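Local structure of IPT/TIG domain-containing protein (Bacteroides thetaiotaomicron, 3TC9) at residues M107-F112 with Q394-N399; S143-P146 with L152-V155; Y355-D358 with C363-I366; F413-R418 with R424-E429. The protein is of unknown catalytic function but probably serves as an auxiliary nutrient-binding protein, with an immunoglobulin-like IPT/TIG domain and a six-bladed beta-propeller. One frame throughout, in Å; residues are numbered along the deposited sequence.

The four contacts sample one principle, that a beta-propeller is built from antiparallel blades and then closed into a ring. Interactions 2, 3 and 4 each join two consecutive strands of a different blade, while interaction 1 lies where the two ends of the propeller chain meet. Interactions 1 and 4, with centres 7 Å apart, share the closing blade: T110 O meets K425 N at 2.8 Å, and N399 N meets D417 OD1 at 2.7 Å. Interaction 3 reaches interaction 4 from the preceding blade, Y355 CE2 lying 3.5 Å from F413 CZ. Interaction 2 touches it more lightly, through L152 and F414. A phosphate, probably from the crystallisation liquor, sits at R418 in interaction 4.

Interaction 1 of 4, residues M107-F112 with Q394-N399; sequences MLVTTF and QEARFN
With chi1 at 179°, V109 turns CG1 opposite its backbone N, and F398 turns its ring beside its own backbone N (chi1 -55°), which brings the valine methyls and the CZ end of the ring together from opposite directions. The two methyls divide the work. CG1 of V109 approaches the ring obliquely, 3.9 Å from CZ of F398, while CG2 of V109 presses on CB of A396 at 3.5 Å, closer than carbons usually pack. The same CG2 of V109 is also 4.1 Å from CZ of F398; the two methyls thus reach A396 and F398, which lie next to each other. No hydrogen bond crosses the contact, which is a small, buried and wholly apolar patch.

The contact sits at the closure of the propeller. Residues 107-112 are the first strand of the propeller, yet they add a strand to the last blade, between 422-428 and the short strand 390-391, in the circular closure often called velcro. Residues 394-399 belong to the loop that leads into the first strand of that blade, so V109 joins the beginning of the propeller to its end. Cutting V109 back to an alanine removes both methyls and would probably open a gap between strand and loop, leaving the CZ end of the F398 ring freer to shift.

Polar bonds hold the loop around this patch: E395 O is hydrogen-bonded to S381 OG, and R397 O receives a bond from R424 NH1. On the strand, backbone bonds tie L108 to G427 and V109 to G390.

Interaction 2 of 4, residues S143-P146 with L152-V155; sequences SFDP and LYLV
The ring of F144 carries the CD1 methyl of L152 over one face, 3.8 Å from the ring centroid and only 2° off the ring normal, a nearly perfect CH-pi contact; H149 also stacks on this ring. The ring of Y153 is instead met at its edge, where D145 CB lies 4.0 Å from CE2 of Y153 and a water sits near the ring plane. Two torsions of L152, chi1 175° and chi2 59°, carry CD1 over the phenyl while its CB packs 3.7 Å from CE1 of F144.

These strands form the hairpin of the first two strands in a propeller blade. S143 and Y153 are a hydrogen-bonded antiparallel pair: S143 N gives to Y153 O at 2.8 Å, and Y153 N gives back to S143 O. F144 and L152 make the next, non-hydrogen-bonded pair. Without the phenyl, as with a serine in place of F144, CD1 of L152 would probably lose its aromatic platform and H149 its stacking partner.

On the face of S143 and Y153 the water donates to D145 OD2 at 2.7 Å and also meets Y153 OH. D145 OD1 forms a salt bridge with R212, and S143 OG is hydrogen-bonded to W186 NE1; W186 ends the first strand of the next blade, 181-186, and R212 follows its third, 205-211.

Interaction 3 of 4, residues Y355-D358 with C363-I366; sequences YFCD and CIRI
Y355 lies side by side with I366, its non-hydrogen-bonded partner, and offers one ring face to the isoleucine. CG1 of I366 stands 3.8 Å from the ring centroid of Y355, displaced toward the rim, and forms a CH-pi contact. The backbone joins in, for CA of Y355 makes a CA-H...O contact of 3.2 Å with O of R365.

F356 follows as a hydrogen-bonded pair with R365. Its nitrogen gives to R365 O, and R365 N returns a nearly straight bond of 2.8 Å to F356 O (173°). With chi1 at 63°, the phenyl is held between the backbone N and the carbonyl carbon, a position that puts one of its faces under CB of R365, 3.8 Å from the ring centroid.

C357 turns to the same sheet face as Y355, where its SG meets CD1 of I364 at 3.6 Å. D358 comes last. D358 N bonds C363 O at 2.9 Å. The return bond, from C363 N to D358 O, is weak. The bent chain of R365 brings NH1 to D358 OD2 at 2.7 Å, a salt bridge in which the oxygen lies in the guanidinium plane but is approached from above the carboxylate plane. N361 ND2 also holds that oxygen, and D323 gives the arginine a second acidic mate.

The hairpin supplies the two middle strands of a propeller blade: 334-341 flanks it beyond 352-358, 372-376 lies beyond 363-367, and C357 and I364 pack against I404 of the closing blade.

Interaction 4 of 4, residues F413-R418 with R424-E429; sequences FFIGDR and RKIGYE. With PO4 (phosphate ion), chain Q.
F413 with I426 and I415 with R424 are hydrogen-bonded antiparallel pairs, each closed by two backbone bonds, among them R424 N to I415 O at 2.8 Å, while F414 and K425 form the non-hydrogen-bonded pair between them. On the face of F413 and I415 the packing is apolar and, at one point, tight: CD1 of I415 meets CD1 of I426 at 3.4 Å. On the other face, F414 and K425 run alongside each other, with CE1 of F414 4.0 Å from CG of K425.

This hairpin forms the two middle strands of the closing propeller blade, flanked by 401-407 and 107-113. At its turn end, D417 and R424 make a buried salt bridge, NH1 of R424 lying 2.7 Å from OD2 of D417. The arginine chain is bent at chi2 (-77°) and chi3 (-62°), which brings NH1 back to D417; the oxygen lies in the guanidinium plane and is met nearly along its own C-O axis. N420 ND2 grips the same oxygen, and R424 NH2 has a further salt bridge with D389.

R418, next after D417, directs its guanidinium edge at the phosphate: NH2 of R418 is 3.0 Å and NE 3.2 Å from phosphate O3. Q158, H159 and R421 also bind this ion, and R418 NH1 forms salt bridges with E157 and E402.

Interaction 1 of 4, residues M107-F112 with Q394-N399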
loop_
_atom_site.group_PDB
_atom_site.type_symbol
_atom_site.label_atom_id
_atom_site.label_comp_id
_atom_site.label_asym_id
_atom_site.label_seq_id
_atom_site.Cartn_x
_atom_site.Cartn_y
_atom_site.Cartn_z
HETATM N N MSE B 107 8.287 -5.409 12.613
HETATM C CA MSE B 107 8.954 -4.134 12.755
HETATM C C MSE B 107 9.767 -4.118 14.036
HETATM O O MSE B 107 9.370 -4.688 15.054
HETATM C CB MSE B 107 7.920 -2.996 12.728
HETATM C CG MSE B 107 7.440 -2.692 11.328
HETATM SE SE MSE B 107 6.347 -1.115 11.297
HETATM C CE MSE B 107 7.619 0.103 10.564
ATOM N N LEU B 108 10.901 -3.450 13.976
ATOM C CA LEU B 108 11.839 -3.259 15.061
ATOM C C LEU B 108 12.297 -1.812 15.143
ATOM O O LEU B 108 12.370 -1.124 14.124
ATOM C CB LEU B 108 13.099 -4.168 14.858
ATOM C CG LEU B 108 12.897 -5.714 14.863
ATOM C CD1 LEU B 108 14.220 -6.400 14.643
ATOM C CD2 LEU B 108 12.299 -6.229 16.188
ATOM N N VAL B 109 12.683 -1.379 16.342
ATOM C CA VAL B 109 13.322 -0.075 16.568
ATOM C C VAL B 109 14.817 -0.334 16.494
ATOM O O VAL B 109 15.301 -1.281 17.107
ATOM C CB VAL B 109 12.908 0.616 17.917
ATOM C CG1 VAL B 109 13.621 1.960 18.098
ATOM C CG2 VAL B 109 11.396 0.789 18.007
ATOM N N THR B 110 15.540 0.464 15.723
ATOM C CA THR B 110 16.995 0.363 15.597
ATOM C C THR B 110 17.613 1.741 15.697
ATOM O O THR B 110 16.879 2.727 15.697
ATOM C CB THR B 110 17.414 -0.324 14.280
ATOM O OG1 THR B 110 16.919 0.422 13.163
ATOM C CG2 THR B 110 17.010 -1.829 14.219
ATOM N N THR B 111 18.961 1.816 15.755
ATOM C CA THR B 111 19.680 3.092 15.800
ATOM C C THR B 111 20.181 3.316 14.405
ATOM O O THR B 111 20.974 2.538 13.905
ATOM C CB THR B 111 20.770 3.081 16.868
ATOM O OG1 THR B 111 20.146 2.982 18.139
ATOM C CG2 THR B 111 21.641 4.328 16.832
ATOM N N PHE B 112 19.683 4.349 13.748
ATOM C CA PHE B 112 20.086 4.647 12.397
ATOM C C PHE B 112 21.395 5.447 12.390
ATOM O O PHE B 112 22.354 5.037 11.733
ATOM C CB PHE B 112 18.949 5.385 11.672
ATOM C CG PHE B 112 19.315 5.889 10.305
ATOM C CD1 PHE B 112 19.817 5.019 9.332
ATOM C CD2 PHE B 112 19.163 7.234 9.978
ATOM C CE1 PHE B 112 20.172 5.490 8.060
ATOM C CE2 PHE B 112 19.501 7.705 8.701
ATOM C CZ PHE B 112 20.024 6.835 7.762
ATOM N N GLN B 394 7.549 -4.263 23.580
ATOM C CA GLN B 394 8.150 -5.121 24.620
ATOM C C GLN B 394 9.570 -4.735 25.035
ATOM O O GLN B 394 9.897 -4.873 26.212
ATOM C CB GLN B 394 8.138 -6.592 24.175
ATOM C CG GLN B 394 6.728 -7.214 24.060
ATOM C CD GLN B 394 5.899 -6.927 25.301
ATOM O OE1 GLN B 394 6.173 -7.429 26.418
ATOM N NE2 GLN B 394 4.904 -6.072 25.155
ATOM N N GLU B 395 10.383 -4.211 24.111
ATOM C CA GLU B 395 11.794 -3.909 24.377
ATOM C C GLU B 395 12.188 -2.453 24.193
ATOM O O GLU B 395 12.921 -1.906 25.034
ATOM C CB GLU B 395 12.703 -4.757 23.438
ATOM C CG GLU B 395 12.552 -6.262 23.595
ATOM C CD GLU B 395 13.455 -7.119 22.721
ATOM O OE1 GLU B 395 13.485 -6.898 21.485
ATOM O OE2 GLU B 395 14.049 -8.084 23.264
ATOM N N ALA B 396 11.767 -1.846 23.076
ATOM C CA ALA B 396 12.202 -0.504 22.689
ATOM C C ALA B 396 11.918 0.609 23.725
ATOM O O ALA B 396 10.854 0.646 24.341
ATOM C CB ALA B 396 11.589 -0.121 21.357
ATOM N N ARG B 397 12.905 1.507 23.909
ATOM C CA ARG B 397 12.806 2.691 24.739
ATOM C C ARG B 397 13.456 3.858 24.068
ATOM O O ARG B 397 14.477 3.705 23.387
ATOM C CB ARG B 397 13.461 2.502 26.094
ATOM C CG ARG B 397 12.577 1.817 27.091
ATOM C CD ARG B 397 13.502 0.975 27.892
ATOM N NE ARG B 397 13.453 1.306 29.300
ATOM C CZ ARG B 397 14.310 0.848 30.201
ATOM N NH1 ARG B 397 15.346 0.099 29.828
ATOM N NH2 ARG B 397 14.155 1.148 31.473
ATOM N N PHE B 398 12.872 5.042 24.299
ATOM C CA PHE B 398 13.348 6.353 23.844
ATOM C C PHE B 398 13.555 7.224 25.052
ATOM O O PHE B 398 13.070 6.887 26.122
ATOM C CB PHE B 398 12.337 7.019 22.897
ATOM C CG PHE B 398 11.952 6.181 21.717
ATOM C CD1 PHE B 398 12.754 6.143 20.577
ATOM C CD2 PHE B 398 10.780 5.429 21.732
ATOM C CE1 PHE B 398 12.385 5.361 19.474
ATOM C CE2 PHE B 398 10.428 4.634 20.643
ATOM C CZ PHE B 398 11.222 4.621 19.513
ATOM N N ASN B 399 14.248 8.337 24.896
ATOM C CA ASN B 399 14.440 9.284 25.979
ATOM C C ASN B 399 14.240 10.675 25.398
ATOM O O ASN B 399 15.144 11.251 24.809
ATOM C CB ASN B 399 15.796 9.109 26.645
ATOM C CG ASN B 399 15.884 9.774 27.976
ATOM O OD1 ASN B 399 15.052 10.613 28.347
ATOM N ND2 ASN B 399 16.939 9.441 28.705
#

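Interaction 2 of 4, residues S143-P146 with L152-V155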
loop_
_atom_site.group_PDB
_atom_site.type_symbol
_atom_site.label_atom_id
_atom_site.label_comp_id
_atom_site.label_asym_id
_atom_site.label_seq_id
_atom_site.Cartn_x
_atom_site.Cartn_y
_atom_site.Cartn_z
ATOM N N SER B 143 12.545 16.947 8.292
ATOM C CA SER B 143 11.859 17.299 7.044
ATOM C C SER B 143 12.702 16.969 5.823
ATOM O O SER B 143 13.844 17.438 5.695
ATOM C CB SER B 143 11.506 18.784 7.038
ATOM O OG SER B 143 10.930 19.184 5.809
ATOM N N PHE B 144 12.127 16.164 4.921
ATOM C CA PHE B 144 12.764 15.825 3.656
ATOM C C PHE B 144 12.705 17.012 2.714
ATOM O O PHE B 144 11.767 17.803 2.767
ATOM C CB PHE B 144 12.062 14.612 3.000
ATOM C CG PHE B 144 12.575 13.287 3.483
ATOM C CD1 PHE B 144 13.843 12.835 3.114
ATOM C CD2 PHE B 144 11.809 12.495 4.340
ATOM C CE1 PHE B 144 14.338 11.625 3.596
ATOM C CE2 PHE B 144 12.302 11.275 4.820
ATOM C CZ PHE B 144 13.563 10.853 4.445
ATOM N N ASP B 145 13.682 17.121 1.826
ATOM C CA ASP B 145 13.640 18.115 0.770
ATOM C C ASP B 145 12.586 17.610 -0.237
ATOM O O ASP B 145 12.716 16.470 -0.699
ATOM C CB ASP B 145 15.033 18.276 0.132
ATOM C CG ASP B 145 15.145 19.252 -1.029
ATOM O OD1 ASP B 145 14.090 19.666 -1.576
ATOM O OD2 ASP B 145 16.287 19.569 -1.423
ATOM N N PRO B 146 11.504 18.385 -0.535
ATOM C CA PRO B 146 10.485 17.882 -1.477
ATOM C C PRO B 146 11.037 17.579 -2.877
ATOM O O PRO B 146 10.447 16.754 -3.578
ATOM C CB PRO B 146 9.461 19.030 -1.528
ATOM C CG PRO B 146 9.677 19.800 -0.261
ATOM C CD PRO B 146 11.153 19.740 -0.057
ATOM N N LEU B 152 17.559 14.715 3.924
ATOM C CA LEU B 152 16.722 14.817 5.111
ATOM C C LEU B 152 17.295 15.915 6.014
ATOM O O LEU B 152 18.410 15.784 6.522
ATOM C CB LEU B 152 16.638 13.453 5.837
ATOM C CG LEU B 152 15.884 13.420 7.197
ATOM C CD1 LEU B 152 14.426 13.874 7.040
ATOM C CD2 LEU B 152 15.975 12.049 7.808
ATOM N N TYR B 153 16.539 16.998 6.200
ATOM C CA TYR B 153 16.970 18.107 7.048
ATOM C C TYR B 153 16.403 17.964 8.448
ATOM O O TYR B 153 15.322 17.378 8.641
ATOM C CB TYR B 153 16.563 19.461 6.437
ATOM C CG TYR B 153 17.348 19.798 5.189
ATOM C CD1 TYR B 153 18.576 20.444 5.271
ATOM C CD2 TYR B 153 16.887 19.426 3.930
ATOM C CE1 TYR B 153 19.326 20.722 4.129
ATOM C CE2 TYR B 153 17.614 19.722 2.779
ATOM C CZ TYR B 153 18.829 20.383 2.883
ATOM O OH TYR B 153 19.556 20.674 1.758
ATOM N N LEU B 154 17.129 18.518 9.423
ATOM C CA LEU B 154 16.734 18.522 10.831
ATOM C C LEU B 154 17.124 19.854 11.470
ATOM O O LEU B 154 18.123 20.452 11.072
ATOM C CB LEU B 154 17.337 17.320 11.613
ATOM C CG LEU B 154 18.881 17.249 11.833
ATOM C CD1 LEU B 154 19.324 18.005 13.112
ATOM C CD2 LEU B 154 19.332 15.819 12.004
ATOM N N VAL B 155 16.358 20.302 12.475
ATOM C CA VAL B 155 16.650 21.491 13.272
ATOM C C VAL B 155 16.782 20.987 14.701
ATOM O O VAL B 155 16.151 19.999 15.044
ATOM C CB VAL B 155 15.653 22.676 13.115
ATOM C CG1 VAL B 155 15.765 23.305 11.731
ATOM C CG2 VAL B 155 14.214 22.276 13.430
HETATM O O HOH W 1 18.750 19.732 -0.424
#

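Interaction 3 of 4, residues Y355-D358 with C363-I366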
loop_
_atom_site.group_PDB
_atom_site.type_symbol
_atom_site.label_atom_id
_atom_site.label_comp_id
_atom_site.label_asym_id
_atom_site.label_seq_id
_atom_site.Cartn_x
_atom_site.Cartn_y
_atom_site.Cartn_z
ATOM N N TYR B 355 0.987 9.923 13.315
ATOM C CA TYR B 355 1.985 9.389 14.240
ATOM C C TYR B 355 2.749 10.533 14.862
ATOM O O TYR B 355 3.284 11.352 14.136
ATOM C CB TYR B 355 2.969 8.484 13.496
ATOM C CG TYR B 355 2.428 7.118 13.140
ATOM C CD1 TYR B 355 1.422 6.973 12.190
ATOM C CD2 TYR B 355 2.988 5.960 13.680
ATOM C CE1 TYR B 355 0.967 5.716 11.799
ATOM C CE2 TYR B 355 2.544 4.697 13.291
ATOM C CZ TYR B 355 1.525 4.582 12.354
ATOM O OH TYR B 355 1.045 3.357 11.976
ATOM N N PHE B 356 2.832 10.602 16.177
ATOM C CA PHE B 356 3.550 11.730 16.762
ATOM C C PHE B 356 4.366 11.318 17.983
ATOM O O PHE B 356 4.045 10.329 18.652
ATOM C CB PHE B 356 2.575 12.877 17.126
ATOM C CG PHE B 356 1.539 12.542 18.162
ATOM C CD1 PHE B 356 0.331 11.953 17.796
ATOM C CD2 PHE B 356 1.763 12.815 19.509
ATOM C CE1 PHE B 356 -0.647 11.664 18.757
ATOM C CE2 PHE B 356 0.793 12.509 20.466
ATOM C CZ PHE B 356 -0.401 11.940 20.082
ATOM N N CYS B 357 5.394 12.118 18.286
ATOM C CA CYS B 357 6.227 11.953 19.451
ATOM C C CYS B 357 5.527 12.498 20.646
ATOM O O CYS B 357 5.064 13.624 20.619
ATOM C CB CYS B 357 7.567 12.645 19.254
ATOM S SG CYS B 357 8.593 11.891 17.982
ATOM N N ASP B 358 5.446 11.693 21.704
ATOM C CA ASP B 358 4.894 12.067 23.012
ATOM C C ASP B 358 6.119 12.129 23.926
ATOM O O ASP B 358 6.508 11.131 24.539
ATOM C CB ASP B 358 3.840 11.050 23.453
ATOM C CG ASP B 358 2.877 11.526 24.524
ATOM O OD1 ASP B 358 2.843 12.749 24.793
ATOM O OD2 ASP B 358 2.123 10.675 25.068
ATOM N N CYS B 363 7.484 7.919 24.002
ATOM C CA CYS B 363 6.920 6.964 23.040
ATOM C C CYS B 363 6.361 7.668 21.796
ATOM O O CYS B 363 6.361 8.904 21.704
ATOM C CB CYS B 363 5.853 6.103 23.718
ATOM S SG CYS B 363 4.451 7.038 24.348
ATOM N N ILE B 364 5.954 6.854 20.819
ATOM C CA ILE B 364 5.326 7.294 19.579
ATOM C C ILE B 364 3.871 6.909 19.683
ATOM O O ILE B 364 3.555 5.747 19.982
ATOM C CB ILE B 364 5.987 6.725 18.279
ATOM C CG1 ILE B 364 7.532 6.845 18.245
ATOM C CG2 ILE B 364 5.337 7.327 17.019
ATOM C CD1 ILE B 364 8.154 8.322 18.416
ATOM N N ARG B 365 2.991 7.873 19.446
ATOM C CA ARG B 365 1.547 7.648 19.505
ATOM C C ARG B 365 0.953 7.686 18.111
ATOM O O ARG B 365 1.593 8.171 17.191
ATOM C CB ARG B 365 0.861 8.692 20.412
ATOM C CG ARG B 365 1.569 8.971 21.746
ATOM C CD ARG B 365 1.419 7.918 22.826
ATOM N NE ARG B 365 0.031 7.634 23.191
ATOM C CZ ARG B 365 -0.671 8.281 24.112
ATOM N NH1 ARG B 365 -0.136 9.294 24.773
ATOM N NH2 ARG B 365 -1.914 7.921 24.374
ATOM N N ILE B 366 -0.238 7.113 17.942
ATOM C CA ILE B 366 -0.985 7.162 16.694
ATOM C C ILE B 366 -2.348 7.783 16.965
ATOM O O ILE B 366 -3.054 7.307 17.831
ATOM C CB ILE B 366 -1.167 5.776 15.974
ATOM C CG1 ILE B 366 0.139 4.930 15.938
ATOM C CG2 ILE B 366 -1.803 5.954 14.581
ATOM C CD1 ILE B 366 -0.110 3.510 15.666
#

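Interaction 4 of 4, residues F413-R418 with R424-E429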
loop_
_atom_site.group_PDB
_atom_site.type_symbol
_atom_site.label_atom_id
_atom_site.label_comp_id
_atom_site.label_asym_id
_atom_site.label_seq_id
_atom_site.Cartn_x
_atom_site.Cartn_y
_atom_site.Cartn_z
ATOM N N PHE B 413 10.290 4.908 9.710
ATOM C CA PHE B 413 10.258 6.129 10.501
ATOM C C PHE B 413 11.654 6.480 10.947
ATOM O O PHE B 413 12.435 5.588 11.265
ATOM C CB PHE B 413 9.366 5.972 11.759
ATOM C CG PHE B 413 7.905 5.699 11.500
ATOM C CD1 PHE B 413 7.453 4.399 11.256
ATOM C CD2 PHE B 413 6.972 6.743 11.499
ATOM C CE1 PHE B 413 6.104 4.149 10.999
ATOM C CE2 PHE B 413 5.620 6.488 11.264
ATOM C CZ PHE B 413 5.198 5.193 11.001
ATOM N N PHE B 414 11.960 7.774 10.981
ATOM C CA PHE B 414 13.188 8.338 11.527
ATOM C C PHE B 414 12.776 9.213 12.701
ATOM O O PHE B 414 11.876 10.038 12.551
ATOM C CB PHE B 414 14.013 9.104 10.476
ATOM C CG PHE B 414 14.554 8.202 9.391
ATOM C CD1 PHE B 414 15.472 7.206 9.687
ATOM C CD2 PHE B 414 14.126 8.336 8.079
ATOM C CE1 PHE B 414 15.955 6.351 8.687
ATOM C CE2 PHE B 414 14.636 7.507 7.071
ATOM C CZ PHE B 414 15.563 6.531 7.384
ATOM N N ILE B 415 13.352 8.955 13.885
ATOM C CA ILE B 415 12.981 9.669 15.107
ATOM C C ILE B 415 14.183 10.386 15.704
ATOM O O ILE B 415 15.251 9.784 15.822
ATOM C CB ILE B 415 12.333 8.690 16.142
ATOM C CG1 ILE B 415 11.069 8.014 15.559
ATOM C CG2 ILE B 415 12.015 9.336 17.504
ATOM C CD1 ILE B 415 11.097 6.603 15.723
ATOM N N GLY B 416 13.968 11.643 16.114
ATOM C CA GLY B 416 14.944 12.459 16.828
ATOM C C GLY B 416 14.817 12.176 18.317
ATOM O O GLY B 416 13.954 12.739 18.995
ATOM N N ASP B 417 15.631 11.247 18.814
ATOM C CA ASP B 417 15.627 10.787 20.223
ATOM C C ASP B 417 16.602 11.639 21.006
ATOM O O ASP B 417 17.783 11.300 21.077
ATOM C CB ASP B 417 16.016 9.299 20.263
ATOM C CG ASP B 417 15.684 8.577 21.546
ATOM O OD1 ASP B 417 14.983 9.176 22.403
ATOM O OD2 ASP B 417 16.114 7.405 21.691
ATOM N N ARG B 418 16.103 12.764 21.574
ATOM C CA ARG B 418 16.885 13.828 22.192
ATOM C C ARG B 418 18.007 13.362 23.129
ATOM O O ARG B 418 19.157 13.582 22.776
ATOM C CB ARG B 418 16.004 14.882 22.892
ATOM C CG ARG B 418 16.750 16.131 23.400
ATOM C CD ARG B 418 17.449 16.871 22.274
ATOM N NE ARG B 418 18.029 18.156 22.673
ATOM C CZ ARG B 418 17.424 19.333 22.537
ATOM N NH1 ARG B 418 16.182 19.399 22.078
ATOM N NH2 ARG B 418 18.054 20.452 22.875
ATOM N N ARG B 424 16.762 7.453 15.558
ATOM C CA ARG B 424 16.319 6.063 15.644
ATOM C C ARG B 424 15.515 5.716 14.401
ATOM O O ARG B 424 15.001 6.604 13.719
ATOM C CB ARG B 424 15.522 5.806 16.926
ATOM C CG ARG B 424 16.174 6.352 18.193
ATOM C CD ARG B 424 17.339 5.512 18.731
ATOM N NE ARG B 424 16.936 4.161 19.125
ATOM C CZ ARG B 424 16.319 3.845 20.263
ATOM N NH1 ARG B 424 15.969 4.794 21.128
ATOM N NH2 ARG B 424 16.007 2.589 20.524
ATOM N N LYS B 425 15.453 4.437 14.063
ATOM C CA LYS B 425 14.689 3.992 12.910
ATOM C C LYS B 425 13.638 2.961 13.339
ATOM O O LYS B 425 13.909 2.148 14.220
ATOM C CB LYS B 425 15.630 3.410 11.846
ATOM C CG LYS B 425 14.936 2.918 10.568
ATOM C CD LYS B 425 15.939 2.232 9.661
ATOM C CE LYS B 425 15.318 1.490 8.509
ATOM N NZ LYS B 425 14.717 0.188 8.904
ATOM N N ILE B 426 12.445 3.006 12.733
ATOM C CA ILE B 426 11.411 1.990 12.950
ATOM C C ILE B 426 11.030 1.477 11.593
ATOM O O ILE B 426 10.467 2.220 10.811
ATOM C CB ILE B 426 10.164 2.429 13.762
ATOM C CG1 ILE B 426 10.527 3.033 15.122
ATOM C CG2 ILE B 426 9.148 1.270 13.892
ATOM C CD1 ILE B 426 9.347 3.662 15.828
ATOM N N GLY B 427 11.365 0.221 11.319
ATOM C CA GLY B 427 11.059 -0.432 10.046
ATOM C C GLY B 427 11.042 -1.933 10.231
ATOM O O GLY B 427 11.374 -2.410 11.317
ATOM N N TYR B 428 10.666 -2.687 9.188
ATOM C CA TYR B 428 10.695 -4.159 9.204
ATOM C C TYR B 428 12.121 -4.698 9.274
ATOM O O TYR B 428 13.054 -4.043 8.787
ATOM C CB TYR B 428 10.042 -4.714 7.926
ATOM C CG TYR B 428 8.537 -4.756 8.018
ATOM C CD1 TYR B 428 7.885 -5.843 8.592
ATOM C CD2 TYR B 428 7.765 -3.682 7.590
ATOM C CE1 TYR B 428 6.503 -5.857 8.751
ATOM C CE2 TYR B 428 6.377 -3.691 7.731
ATOM C CZ TYR B 428 5.752 -4.782 8.316
ATOM O OH TYR B 428 4.389 -4.822 8.448
ATOM N N GLU B 429 12.268 -5.925 9.848
ATOM C CA GLU B 429 13.517 -6.705 9.850
ATOM C C GLU B 429 14.101 -6.762 8.409
ATOM O O GLU B 429 13.337 -6.917 7.448
ATOM C CB GLU B 429 13.234 -8.149 10.305
ATOM C CG GLU B 429 12.574 -8.335 11.651
ATOM C CD GLU B 429 12.203 -9.783 11.918
ATOM O OE1 GLU B 429 13.110 -10.644 11.841
ATOM O OE2 GLU B 429 11.019 -10.060 12.226
HETATM P P PO4 Q . 20.788 19.738 25.554
HETATM O O1 PO4 Q . 20.484 18.418 26.354
HETATM O O2 PO4 Q . 19.785 20.862 26.023
HETATM O O3 PO4 Q . 20.652 19.491 24.023
HETATM O O4 PO4 Q . 22.259 20.253 25.771
#